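Local coordinates for putative oxidoreductase molybdopterin-binding subunit (Sulfolobus tokodaii, PDB 4ZOH), which binds a pterin cytosine dinucleotide cofactor and is probably the catalytic subunit of a molybdenum hydroxylase related to xanthine dehydrogenase and aldehyde oxidase, at residues A[22-27]-A[238-243]; A[37-42]-A[100-105]; A[260-265]-A[344-349]; A[383-388]-A[566-571]; A[490-495]-A[662-667]. One frame throughout, in Å; residues are numbered along the deposited sequence.

Contacts 3, 4 and 5 are buried, contact 1 is partly buried and contact 2 lies at the surface. Contacts 1 and 2 share a sheet through neighbouring strands 239-241 and 32-38, and they touch where Trp-241 packs on Arg-38. Their chemistry is the more polar or aromatic: a lysine shared by two carboxylates in contact 1, a tyrosine pair in contact 2. Contact 3 is wholly apolar across its interface. Contact 4 adds one tyrosine hydrogen bond to similar helix-on-strand packing. Contact 5, whose centre lies about 21 Å from that of contact 4, sets a helix against a turn leading to the cofactor.

Contact 1: residues A[22-27]-A[238-243]; sequences YVDDIE and PLKWVP
A single 3-10 turn, 23-25, lies beside strand 239-241 with no backbone hydrogen bond between them, and the CA atoms of Asp-24 and Val-242 are 7.3 Å apart. Lys-240 spans the gap. Its CB points at the turn, and bends at chi2, chi3 and chi4 (76°, 71° and 65°) curl the chain so that the ammonium group ends among the oxygens of 24-27. Its shortest bond is a salt bridge in which NZ meets Asp-24 OD1 at 2.7 Å, nearly in line with the C-O bond. A second, weaker one reaches Glu-27 OE2, 3.2 Å from Lys-240 NZ. The same NZ makes weak hydrogen bonds to two backbone carbonyls, Ile-26 O at 3.0 Å and Asp-24 O at 3.4 Å. A water closes a bridge, accepting from Lys-240 NZ at 2.8 Å and donating to Glu-27 OE1 at 2.6 Å. Beside this cluster the methyl CG2 of Val-242 rests on the Asp-24 carboxylate, 3.6 Å from OD1. The other oxygen of Asp-24, OD2, forms a salt bridge with Arg-88, and neighbouring Asp-25 does so with a basic side chain of another protein's chain. With two carboxylates, two carbonyls and a water around one ammonium group, the lysine probably stays charged, and the network links loop 22-27 to strand 239-241 largely through charge.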
# COMPACT_ATOMS: atom_id res chain seq x y z
N TYR A 22 -5.02 5.45 8.60
CA TYR A 22 -6.47 5.26 8.60
C TYR A 22 -6.83 4.93 7.11
O TYR A 22 -5.98 5.09 6.21
CB TYR A 22 -7.19 6.54 9.05
CG TYR A 22 -6.85 6.90 10.45
CD1 TYR A 22 -7.71 6.60 11.50
CD2 TYR A 22 -5.64 7.62 10.73
CE1 TYR A 22 -7.37 6.99 12.84
CE2 TYR A 22 -5.27 8.02 12.04
CZ TYR A 22 -6.10 7.70 13.11
OH TYR A 22 -5.72 8.11 14.42
N VAL A 23 -8.07 4.51 6.88
CA VAL A 23 -8.43 3.97 5.54
C VAL A 23 -8.08 4.90 4.39
O VAL A 23 -7.62 4.43 3.35
CB VAL A 23 -9.89 3.41 5.47
CG1 VAL A 23 -10.93 4.50 5.50
CG2 VAL A 23 -10.05 2.45 4.22
N ASP A 24 -8.29 6.22 4.56
CA ASP A 24 -8.03 7.13 3.45
C ASP A 24 -6.54 7.47 3.25
O ASP A 24 -6.17 8.08 2.21
CB ASP A 24 -8.87 8.42 3.53
CG ASP A 24 -9.01 9.10 2.18
OD1 ASP A 24 -8.98 8.34 1.17
OD2 ASP A 24 -9.19 10.36 2.11
N ASP A 25 -5.70 6.98 4.18
CA ASP A 25 -4.26 7.11 4.04
C ASP A 25 -3.68 5.98 3.19
O ASP A 25 -2.44 5.91 3.03
CB ASP A 25 -3.57 7.06 5.41
CG ASP A 25 -4.13 8.09 6.40
OD1 ASP A 25 -4.64 9.15 5.99
OD2 ASP A 25 -4.11 7.75 7.57
N ILE A 26 -4.55 5.05 2.76
CA ILE A 26 -4.10 3.89 1.98
C ILE A 26 -4.41 4.06 0.52
O ILE A 26 -5.47 4.54 0.17
CB ILE A 26 -4.69 2.55 2.49
CG1 ILE A 26 -4.46 2.46 4.01
CG2 ILE A 26 -3.97 1.41 1.77
CD1 ILE A 26 -5.29 1.39 4.67
N GLU A 27 -3.46 3.67 -0.32
CA GLU A 27 -3.57 3.78 -1.77
C GLU A 27 -3.10 2.48 -2.41
O GLU A 27 -2.16 1.86 -1.93
CB GLU A 27 -2.70 4.92 -2.37
CG GLU A 27 -3.14 6.33 -2.05
CD GLU A 27 -4.60 6.60 -2.36
OE1 GLU A 27 -5.16 5.96 -3.27
OE2 GLU A 27 -5.20 7.46 -1.68
N PRO A 238 -8.64 -1.19 -7.82
CA PRO A 238 -8.98 -0.80 -6.47
C PRO A 238 -9.93 0.43 -6.47
O PRO A 238 -9.85 1.29 -7.35
CB PRO A 238 -7.64 -0.43 -5.86
CG PRO A 238 -6.59 -0.99 -6.80
CD PRO A 238 -7.22 -0.89 -8.15
N LEU A 239 -10.85 0.45 -5.50
CA LEU A 239 -11.94 1.41 -5.48
C LEU A 239 -11.95 1.93 -4.03
O LEU A 239 -12.11 1.12 -3.08
CB LEU A 239 -13.26 0.64 -5.72
CG LEU A 239 -13.48 -0.14 -7.06
CD1 LEU A 239 -14.97 -0.58 -7.09
CD2 LEU A 239 -13.13 0.65 -8.33
N LYS A 240 -11.77 3.24 -3.91
CA LYS A 240 -11.77 3.97 -2.64
C LYS A 240 -13.10 4.68 -2.48
O LYS A 240 -13.53 5.44 -3.37
CB LYS A 240 -10.63 5.04 -2.64
CG LYS A 240 -10.60 5.99 -1.45
CD LYS A 240 -10.05 5.29 -0.18
CE LYS A 240 -8.53 4.99 -0.22
NZ LYS A 240 -7.80 6.33 -0.24
N TRP A 241 -13.74 4.46 -1.35
CA TRP A 241 -14.94 5.20 -1.07
C TRP A 241 -14.73 6.02 0.24
O TRP A 241 -14.41 5.41 1.31
CB TRP A 241 -16.08 4.21 -0.83
CG TRP A 241 -17.28 4.92 -0.17
CD1 TRP A 241 -17.99 5.95 -0.67
CD2 TRP A 241 -17.83 4.66 1.15
NE1 TRP A 241 -19.00 6.32 0.23
CE2 TRP A 241 -18.92 5.53 1.33
CE3 TRP A 241 -17.53 3.75 2.16
CZ2 TRP A 241 -19.71 5.54 2.53
CZ3 TRP A 241 -18.36 3.71 3.32
CH2 TRP A 241 -19.41 4.63 3.49
N VAL A 242 -14.92 7.34 0.18
CA VAL A 242 -14.95 8.15 1.41
C VAL A 242 -16.09 9.16 1.31
O VAL A 242 -16.04 10.04 0.50
CB VAL A 242 -13.62 8.88 1.70
CG1 VAL A 242 -13.71 9.67 3.03
CG2 VAL A 242 -12.46 7.91 1.73
N PRO A 243 -17.13 9.03 2.14
CA PRO A 243 -18.24 10.00 2.14
C PRO A 243 -17.81 11.38 2.62
O PRO A 243 -16.82 11.50 3.42
CB PRO A 243 -19.25 9.37 3.12
CG PRO A 243 -18.34 8.63 4.06
CD PRO A 243 -17.24 8.07 3.24
O HOH W 1 -7.68 6.66 -3.01

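Contact 2: residues A[37-42]-A[100-105]; sequences VRSKYP and VEYEEL
The rings of Tyr-41 and Tyr-102 meet in a T-shaped stack: the edge of Tyr-41 points at the face of Tyr-102, with centroids 4.8 Å apart and planes at 84°. Tyr-41 CD2 leads, lying 3.4 Å from Tyr-102 CD1 and offset toward the rim of that ring, whose opposite face is covered by Val-100 CG1. The Tyr-41 ring has neighbours on both faces. Glu-104 CG sits over its centre in a CH-pi contact, 3.7 Å from the ring centroid, and the carboxylate beyond stacks at 28° to the ring plane, while Lys-40 CG lies over the other face, toward the rim. At the far end of its ring, Tyr-102 OH accepts a fairly straight hydrogen bond from Lys-40 N (3.1 Å, 164°). Within the loop, Ser-39 OG donates to an in-plane lone pair of Tyr-41 O at 2.7 Å. These contacts join the loop that follows strand 32-38 to strand 100-104, at the margin of a three-stranded antiparallel sheet, both within the a/b hammerhead domain of the aldehyde oxidase and xanthine dehydrogenase family.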
# COMPACT_ATOMS: atom_id res chain seq x y z
N VAL A 37 -24.78 8.55 -5.16
CA VAL A 37 -25.95 9.45 -5.32
C VAL A 37 -26.94 8.98 -4.28
O VAL A 37 -27.14 7.77 -4.10
CB VAL A 37 -26.59 9.36 -6.75
CG1 VAL A 37 -27.75 10.37 -6.93
CG2 VAL A 37 -25.52 9.60 -7.84
N ARG A 38 -27.52 9.93 -3.56
CA ARG A 38 -28.49 9.60 -2.44
C ARG A 38 -29.89 10.20 -2.66
O ARG A 38 -30.01 11.24 -3.36
CB ARG A 38 -27.92 10.12 -1.11
CG ARG A 38 -26.70 9.30 -0.67
CD ARG A 38 -25.94 10.04 0.44
NE ARG A 38 -24.64 9.43 0.67
CZ ARG A 38 -24.40 8.29 1.28
NH1 ARG A 38 -25.36 7.58 1.83
NH2 ARG A 38 -23.13 7.89 1.41
N SER A 39 -30.91 9.54 -2.11
CA SER A 39 -32.30 10.01 -2.27
C SER A 39 -32.43 11.42 -1.72
O SER A 39 -31.96 11.71 -0.56
CB SER A 39 -33.30 9.10 -1.60
OG SER A 39 -34.60 9.56 -1.93
N LYS A 40 -33.01 12.30 -2.52
CA LYS A 40 -33.41 13.59 -1.95
C LYS A 40 -34.83 13.55 -1.39
O LYS A 40 -35.30 14.52 -0.84
CB LYS A 40 -33.22 14.73 -2.93
CG LYS A 40 -34.19 14.63 -4.09
CD LYS A 40 -34.53 16.02 -4.62
CE LYS A 40 -34.05 16.23 -6.04
NZ LYS A 40 -33.99 17.69 -6.38
N TYR A 41 -35.49 12.39 -1.44
CA TYR A 41 -36.86 12.27 -0.89
C TYR A 41 -37.00 11.17 0.14
O TYR A 41 -36.27 10.17 0.08
CB TYR A 41 -37.87 11.99 -2.03
CG TYR A 41 -38.05 13.18 -2.97
CD1 TYR A 41 -38.67 14.36 -2.53
CD2 TYR A 41 -37.62 13.11 -4.33
CE1 TYR A 41 -38.84 15.43 -3.40
CE2 TYR A 41 -37.80 14.19 -5.20
CZ TYR A 41 -38.42 15.33 -4.74
OH TYR A 41 -38.59 16.41 -5.56
N PRO A 42 -37.93 11.36 1.11
CA PRO A 42 -38.15 10.34 2.14
C PRO A 42 -38.73 9.03 1.63
O PRO A 42 -38.47 7.94 2.23
CB PRO A 42 -39.14 11.02 3.12
CG PRO A 42 -39.64 12.24 2.39
CD PRO A 42 -38.59 12.65 1.42
N VAL A 100 -31.99 11.00 -12.41
CA VAL A 100 -32.86 10.20 -11.52
C VAL A 100 -34.28 10.63 -11.77
O VAL A 100 -34.57 11.83 -11.83
CB VAL A 100 -32.54 10.39 -10.00
CG1 VAL A 100 -33.45 9.49 -9.19
CG2 VAL A 100 -31.04 10.09 -9.73
N GLU A 101 -35.14 9.67 -11.90
CA GLU A 101 -36.52 10.02 -12.03
C GLU A 101 -37.24 9.54 -10.76
O GLU A 101 -37.25 8.32 -10.42
CB GLU A 101 -37.11 9.49 -13.37
CG GLU A 101 -38.61 9.15 -13.33
CD GLU A 101 -39.11 8.18 -14.43
OE1 GLU A 101 -39.80 7.17 -14.09
OE2 GLU A 101 -38.79 8.41 -15.63
N TYR A 102 -37.83 10.51 -10.06
CA TYR A 102 -38.57 10.27 -8.81
C TYR A 102 -40.10 10.31 -8.96
O TYR A 102 -40.63 11.20 -9.57
CB TYR A 102 -38.19 11.34 -7.79
CG TYR A 102 -36.74 11.40 -7.26
CD1 TYR A 102 -36.34 10.57 -6.20
CD2 TYR A 102 -35.84 12.37 -7.71
CE1 TYR A 102 -35.04 10.70 -5.64
CE2 TYR A 102 -34.56 12.50 -7.18
CZ TYR A 102 -34.18 11.65 -6.13
OH TYR A 102 -32.94 11.78 -5.56
N GLU A 103 -40.78 9.36 -8.37
CA GLU A 103 -42.22 9.45 -8.09
C GLU A 103 -42.46 9.53 -6.59
O GLU A 103 -42.36 8.51 -5.91
CB GLU A 103 -42.95 8.24 -8.69
CG GLU A 103 -42.90 8.28 -10.21
CD GLU A 103 -43.25 6.94 -10.86
OE1 GLU A 103 -43.83 6.00 -10.22
OE2 GLU A 103 -42.95 6.90 -12.07
N GLU A 104 -42.72 10.73 -6.08
CA GLU A 104 -42.85 10.96 -4.66
C GLU A 104 -44.02 10.20 -4.15
O GLU A 104 -45.08 10.30 -4.72
CB GLU A 104 -43.06 12.42 -4.37
CG GLU A 104 -41.79 13.22 -4.28
CD GLU A 104 -42.17 14.67 -4.32
OE1 GLU A 104 -42.15 15.35 -3.26
OE2 GLU A 104 -42.54 15.11 -5.43
N LEU A 105 -43.77 9.36 -3.14
CA LEU A 105 -44.79 8.64 -2.41
C LEU A 105 -45.02 9.26 -1.07
O LEU A 105 -44.28 10.18 -0.63
CB LEU A 105 -44.43 7.18 -2.22
CG LEU A 105 -44.01 6.55 -3.53
CD1 LEU A 105 -43.37 5.20 -3.25
CD2 LEU A 105 -45.24 6.43 -4.47

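Contact 3: residues A[260-265]-A[344-349]; sequences LKFEVA and ERIVNI
Ile-349 N donates to Arg-345 O at 2.8 Å, the shortest polar bond within the two segments, and it belongs to the helix alone; across to the strand the contact is purely apolar. Ile-346 carries it. With chi1 at -79°, its CG1 stands beside the backbone N and leads out over the ring of Phe-262, where it makes a CH-pi contact 3.6 Å from the ring centroid and only 3° off the normal. CD1 continues across the same face toward the root of the ring, 3.8 Å from Phe-262 CG, and on to Leu-260, where it is 4.1 Å from CD2. This is helix-on-sheet packing within the cofactor-binding domain: helix 336-353 lies on the five-stranded mixed sheet that contains strand 254-266, and the two local axes come within 10.1 Å at 51° to each other. The residues that meet the helix are every second one of the strand. Ile-346 CG2, the other branch, slides past Val-264 and lies 3.8 Å from its CG2. One turn further along the helix, Ile-349 CD1 reaches Phe-262 CZ at 4.2 Å. On another side the helix meets helix 673-688, where Arg-345 forms a salt bridge with Glu-687.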
# COMPACT_ATOMS: atom_id res chain seq x y z
N LEU A 260 -40.89 6.92 26.15
CA LEU A 260 -41.62 6.13 27.17
C LEU A 260 -42.85 6.88 27.68
O LEU A 260 -42.71 8.00 28.23
CB LEU A 260 -40.74 5.71 28.34
CG LEU A 260 -41.42 4.79 29.32
CD1 LEU A 260 -41.61 3.40 28.72
CD2 LEU A 260 -40.54 4.69 30.57
N LYS A 261 -44.05 6.30 27.43
CA LYS A 261 -45.33 6.71 28.07
C LYS A 261 -45.34 5.87 29.32
O LYS A 261 -45.34 4.62 29.24
CB LYS A 261 -46.56 6.34 27.23
CG LYS A 261 -46.47 6.60 25.71
CD LYS A 261 -46.94 8.00 25.30
CE LYS A 261 -47.17 8.16 23.80
NZ LYS A 261 -48.40 7.44 23.36
N PHE A 262 -45.25 6.52 30.49
CA PHE A 262 -45.06 5.74 31.75
C PHE A 262 -46.13 6.07 32.77
O PHE A 262 -46.73 7.14 32.73
CB PHE A 262 -43.63 5.90 32.35
CG PHE A 262 -43.43 7.19 33.13
CD1 PHE A 262 -43.83 7.30 34.48
CD2 PHE A 262 -42.88 8.30 32.51
CE1 PHE A 262 -43.71 8.51 35.17
CE2 PHE A 262 -42.72 9.50 33.19
CZ PHE A 262 -43.13 9.60 34.53
N GLU A 263 -46.34 5.18 33.72
CA GLU A 263 -47.10 5.54 34.88
C GLU A 263 -46.38 4.84 36.00
O GLU A 263 -46.08 3.66 35.90
CB GLU A 263 -48.58 5.10 34.75
CG GLU A 263 -49.31 4.81 36.08
CD GLU A 263 -50.82 4.55 35.92
OE1 GLU A 263 -51.62 5.09 36.75
OE2 GLU A 263 -51.21 3.82 34.98
N VAL A 264 -46.11 5.57 37.10
CA VAL A 264 -45.35 4.91 38.16
C VAL A 264 -46.25 4.84 39.39
O VAL A 264 -46.99 5.78 39.71
CB VAL A 264 -43.93 5.60 38.40
CG1 VAL A 264 -44.08 7.06 38.76
CG2 VAL A 264 -43.09 4.90 39.43
N ALA A 265 -46.12 3.72 40.09
CA ALA A 265 -46.82 3.48 41.30
C ALA A 265 -45.88 3.59 42.50
O ALA A 265 -44.92 2.81 42.70
CB ALA A 265 -47.49 2.11 41.27
N GLU A 344 -34.15 6.68 35.88
CA GLU A 344 -33.53 7.75 36.70
C GLU A 344 -34.27 9.06 36.59
O GLU A 344 -34.37 9.81 37.58
CB GLU A 344 -32.04 7.89 36.41
CG GLU A 344 -31.24 6.67 36.72
CD GLU A 344 -31.30 6.38 38.22
OE1 GLU A 344 -30.82 7.26 38.99
OE2 GLU A 344 -31.88 5.30 38.60
N ARG A 345 -34.90 9.33 35.47
CA ARG A 345 -35.79 10.46 35.42
C ARG A 345 -37.07 10.24 36.28
O ARG A 345 -37.48 11.12 37.06
CB ARG A 345 -36.15 10.77 34.00
CG ARG A 345 -34.97 11.31 33.15
CD ARG A 345 -34.52 12.68 33.64
NE ARG A 345 -35.60 13.64 33.50
CZ ARG A 345 -36.19 14.29 34.51
NH1 ARG A 345 -35.75 14.13 35.77
NH2 ARG A 345 -37.19 15.15 34.24
N ILE A 346 -37.69 9.08 36.12
CA ILE A 346 -38.91 8.73 36.82
C ILE A 346 -38.62 8.89 38.34
O ILE A 346 -39.37 9.57 38.98
CB ILE A 346 -39.38 7.28 36.45
CG1 ILE A 346 -40.09 7.30 35.06
CG2 ILE A 346 -40.34 6.70 37.50
CD1 ILE A 346 -40.11 5.92 34.42
N VAL A 347 -37.54 8.28 38.86
CA VAL A 347 -37.11 8.36 40.26
C VAL A 347 -37.04 9.84 40.74
O VAL A 347 -37.50 10.17 41.86
CB VAL A 347 -35.75 7.68 40.47
CG1 VAL A 347 -35.08 8.14 41.76
CG2 VAL A 347 -35.90 6.17 40.56
N ASN A 348 -36.53 10.74 39.89
CA ASN A 348 -36.46 12.13 40.32
C ASN A 348 -37.80 12.80 40.25
O ASN A 348 -38.10 13.73 41.03
CB ASN A 348 -35.42 12.94 39.55
CG ASN A 348 -34.09 12.99 40.24
OD1 ASN A 348 -33.58 12.01 40.85
ND2 ASN A 348 -33.54 14.19 40.20
N ILE A 349 -38.63 12.33 39.32
CA ILE A 349 -39.92 12.97 39.11
C ILE A 349 -40.73 12.66 40.36
O ILE A 349 -41.44 13.50 40.85
CB ILE A 349 -40.61 12.51 37.80
CG1 ILE A 349 -40.03 13.29 36.63
CG2 ILE A 349 -42.13 12.66 37.90
CD1 ILE A 349 -40.14 12.48 35.38

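Contact 4: residues A[383-388]-A[566-571]; sequences GNVKKL and TPYGVH
An N-capped helix start, that of helix 385-401, rests here on strand 568-577 of a four-stranded mixed sheet in the cofactor-binding region, with Tyr-568 reaching across to it. Asn-384 is the N-cap: its OD1 accepts from Lys-387 N at 2.9 Å, the donor standing well above the amide plane. The backbone N of the same residue donates to Tyr-568 OH at 2.8 Å and 161°, so the cap residue bonds both to the first turn and to the sheet. Tyr-568 OH also has a weak hydrogen bond with Asp-593 OD2 of the adjoining strand. A chi1 of 56° places the tyrosine CG in the crowded position between its own N and carbonyl carbon and sends the ring out to the helix. Gly-383, with phi at 120°, has no side chain to hinder the ring, and its CA comes within 3.2 Å of Tyr-568 OH. Val-385 CG2 lies over one face of the ring toward the rim. Leu-388 fills in beside it, crossing the tyrosine at a slant with its two methyls divided: CD1 is 3.6 Å from Tyr-568 CE1, whereas CD2 packs on the strand itself, 3.7 Å from Gly-569 CA and 3.6 Å from Val-570 CG1.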
# COMPACT_ATOMS: atom_id res chain seq x y z
N GLY A 383 -21.18 -7.34 43.26
CA GLY A 383 -21.02 -5.99 43.78
C GLY A 383 -21.99 -5.72 44.91
O GLY A 383 -22.62 -6.63 45.44
N ASN A 384 -22.17 -4.44 45.20
CA ASN A 384 -22.96 -4.02 46.32
C ASN A 384 -23.38 -2.64 46.08
O ASN A 384 -22.61 -1.71 46.38
CB ASN A 384 -22.13 -4.07 47.63
CG ASN A 384 -22.97 -3.75 48.89
OD1 ASN A 384 -23.88 -2.88 48.92
ND2 ASN A 384 -22.62 -4.43 49.95
N VAL A 385 -24.62 -2.49 45.61
CA VAL A 385 -25.12 -1.21 45.15
C VAL A 385 -25.23 -0.22 46.31
O VAL A 385 -24.73 0.90 46.19
CB VAL A 385 -26.48 -1.37 44.42
CG1 VAL A 385 -26.97 -0.03 43.87
CG2 VAL A 385 -26.36 -2.36 43.27
N LYS A 386 -25.87 -0.64 47.41
CA LYS A 386 -26.15 0.22 48.58
C LYS A 386 -24.87 0.83 49.08
O LYS A 386 -24.79 2.04 49.27
CB LYS A 386 -26.76 -0.60 49.72
CG LYS A 386 -28.26 -0.69 49.67
CD LYS A 386 -28.89 0.35 50.56
CE LYS A 386 -30.11 -0.29 51.17
NZ LYS A 386 -30.59 0.67 52.21
N LYS A 387 -23.87 -0.02 49.23
CA LYS A 387 -22.56 0.35 49.76
C LYS A 387 -21.85 1.35 48.88
O LYS A 387 -21.20 2.27 49.38
CB LYS A 387 -21.73 -0.91 49.91
CG LYS A 387 -20.29 -0.76 50.36
CD LYS A 387 -19.86 -2.13 50.86
CE LYS A 387 -18.60 -2.03 51.72
NZ LYS A 387 -17.40 -2.53 50.99
N LEU A 388 -21.96 1.16 47.57
CA LEU A 388 -21.42 2.12 46.61
C LEU A 388 -22.16 3.43 46.72
O LEU A 388 -21.54 4.46 46.66
CB LEU A 388 -21.44 1.59 45.16
CG LEU A 388 -20.53 2.40 44.27
CD1 LEU A 388 -19.71 1.54 43.33
CD2 LEU A 388 -21.39 3.34 43.47
N THR A 566 -22.20 -7.18 35.03
CA THR A 566 -22.94 -5.91 35.22
C THR A 566 -22.20 -4.89 36.14
O THR A 566 -22.15 -5.11 37.35
CB THR A 566 -24.36 -6.19 35.81
OG1 THR A 566 -24.21 -6.87 37.08
CG2 THR A 566 -25.23 -7.06 34.81
N PRO A 567 -21.57 -3.81 35.56
CA PRO A 567 -21.03 -2.75 36.45
C PRO A 567 -22.18 -1.86 36.85
O PRO A 567 -23.25 -1.94 36.25
CB PRO A 567 -20.09 -1.96 35.54
CG PRO A 567 -20.74 -2.07 34.18
CD PRO A 567 -21.21 -3.53 34.15
N TYR A 568 -21.93 -0.97 37.81
CA TYR A 568 -22.94 -0.06 38.34
C TYR A 568 -22.20 1.14 38.94
O TYR A 568 -21.00 1.05 39.24
CB TYR A 568 -23.80 -0.78 39.44
CG TYR A 568 -22.95 -1.35 40.58
CD1 TYR A 568 -22.76 -0.63 41.78
CD2 TYR A 568 -22.27 -2.57 40.43
CE1 TYR A 568 -21.98 -1.17 42.81
CE2 TYR A 568 -21.47 -3.10 41.43
CZ TYR A 568 -21.31 -2.38 42.62
OH TYR A 568 -20.49 -2.87 43.60
N GLY A 569 -22.89 2.25 39.13
CA GLY A 569 -22.29 3.32 39.88
C GLY A 569 -23.22 4.45 40.12
O GLY A 569 -24.40 4.36 39.80
N VAL A 570 -22.70 5.53 40.71
CA VAL A 570 -23.50 6.73 40.97
C VAL A 570 -22.68 7.95 40.47
O VAL A 570 -21.46 8.00 40.70
CB VAL A 570 -23.93 6.82 42.48
CG1 VAL A 570 -22.72 6.65 43.43
CG2 VAL A 570 -24.57 8.17 42.78
N HIS A 571 -23.34 8.90 39.80
CA HIS A 571 -22.68 10.01 39.18
C HIS A 571 -23.45 11.18 39.69
O HIS A 571 -24.60 11.04 40.06
CB HIS A 571 -22.72 9.96 37.61
CG HIS A 571 -21.81 8.92 37.01
ND1 HIS A 571 -21.20 9.07 35.77
CD2 HIS A 571 -21.39 7.71 37.48
CE1 HIS A 571 -20.40 8.04 35.56
NE2 HIS A 571 -20.53 7.17 36.55

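Contact 5: residues A[490-495]-A[662-667]; sequences GGSAVL and PHPTGS
This is a buried helix-on-turn contact in which Ser-492 and Leu-495, one turn apart on helix 486-512, meet Pro-664 and Thr-665 in the loop that precedes helix 673-688. Ser-492 touches by close approach without a hydrogen bond across: its OG is 3.4 Å from Pro-664 CD and 3.5 Å from Thr-665 CG2. The hydroxyl is instead turned back along its own helix (chi1 -66°) and bonds to Thr-488 O. The loop forms a type I beta turn from His-663 to Gly-666, closed by Gly-666 N to His-663 O at 2.7 Å, and the chain then enters the pterin cytosine dinucleotide pocket at Ser-667, which touches the cofactor. The two branches of Thr-665 divide the work: CG2 packs on the helix, 3.7 Å from Gly-491 C, and OG1 shares a hydrogen bond with Ser-667 OG at 2.7 Å. Ser-667 OG is bonded in turn to Thr-488 OG1. Leu-495 covers the turn from the next helical level, its CD2 lying 3.4 Å from Pro-664 O and 3.8 Å from Pro-664 CB.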
# COMPACT_ATOMS: atom_id res chain seq x y z
N GLY A 490 -12.00 -10.21 25.34
CA GLY A 490 -10.77 -10.29 24.57
C GLY A 490 -9.59 -10.45 25.52
O GLY A 490 -8.63 -11.16 25.22
N GLY A 491 -9.63 -9.82 26.70
CA GLY A 491 -8.47 -9.97 27.64
C GLY A 491 -8.42 -11.38 28.23
O GLY A 491 -7.32 -11.97 28.46
N SER A 492 -9.59 -11.97 28.46
CA SER A 492 -9.58 -13.37 28.95
C SER A 492 -8.99 -14.29 27.90
O SER A 492 -8.16 -15.19 28.25
CB SER A 492 -10.98 -13.79 29.36
OG SER A 492 -11.39 -13.02 30.48
N ALA A 493 -9.33 -14.05 26.61
CA ALA A 493 -8.65 -14.86 25.56
C ALA A 493 -7.10 -14.64 25.60
O ALA A 493 -6.29 -15.59 25.45
CB ALA A 493 -9.27 -14.60 24.16
N VAL A 494 -6.69 -13.39 25.82
CA VAL A 494 -5.23 -13.06 25.93
C VAL A 494 -4.57 -13.83 27.12
O VAL A 494 -3.49 -14.41 27.01
CB VAL A 494 -5.05 -11.50 26.00
CG1 VAL A 494 -3.66 -11.08 26.54
CG2 VAL A 494 -5.32 -10.83 24.62
N LEU A 495 -5.29 -13.89 28.24
CA LEU A 495 -4.81 -14.56 29.44
C LEU A 495 -4.63 -16.08 29.18
O LEU A 495 -3.55 -16.64 29.45
CB LEU A 495 -5.84 -14.24 30.53
CG LEU A 495 -5.58 -14.07 32.00
CD1 LEU A 495 -4.21 -13.54 32.33
CD2 LEU A 495 -6.67 -13.14 32.52
N PRO A 662 -17.24 -12.90 36.56
CA PRO A 662 -16.69 -14.29 36.69
C PRO A 662 -15.52 -14.60 35.73
O PRO A 662 -14.95 -15.69 35.79
CB PRO A 662 -17.89 -15.20 36.39
CG PRO A 662 -18.93 -14.31 35.73
CD PRO A 662 -18.64 -12.87 36.07
N HIS A 663 -15.14 -13.67 34.86
CA HIS A 663 -14.13 -13.96 33.83
C HIS A 663 -12.71 -13.95 34.42
O HIS A 663 -12.46 -13.29 35.45
CB HIS A 663 -14.26 -12.92 32.69
CG HIS A 663 -15.65 -12.88 32.10
ND1 HIS A 663 -16.18 -13.93 31.35
CD2 HIS A 663 -16.63 -11.96 32.20
CE1 HIS A 663 -17.41 -13.61 30.95
NE2 HIS A 663 -17.71 -12.43 31.48
N PRO A 664 -11.77 -14.63 33.75
CA PRO A 664 -10.40 -14.70 34.27
C PRO A 664 -9.74 -13.33 34.49
O PRO A 664 -8.78 -13.24 35.24
CB PRO A 664 -9.62 -15.49 33.18
CG PRO A 664 -10.66 -16.28 32.47
CD PRO A 664 -11.99 -15.54 32.61
N THR A 665 -10.24 -12.27 33.88
CA THR A 665 -9.65 -10.95 34.14
C THR A 665 -10.27 -10.34 35.41
O THR A 665 -9.68 -9.42 35.96
CB THR A 665 -9.86 -9.97 32.97
OG1 THR A 665 -11.27 -9.80 32.77
CG2 THR A 665 -9.22 -10.53 31.70
N GLY A 666 -11.45 -10.83 35.84
CA GLY A 666 -12.26 -10.16 36.90
C GLY A 666 -12.92 -8.83 36.54
O GLY A 666 -13.68 -8.23 37.35
N SER A 667 -12.67 -8.36 35.31
CA SER A 667 -13.11 -7.03 34.87
C SER A 667 -14.53 -7.01 34.26
O SER A 667 -14.99 -7.99 33.72
CB SER A 667 -12.12 -6.54 33.78
OG SER A 667 -12.28 -7.30 32.57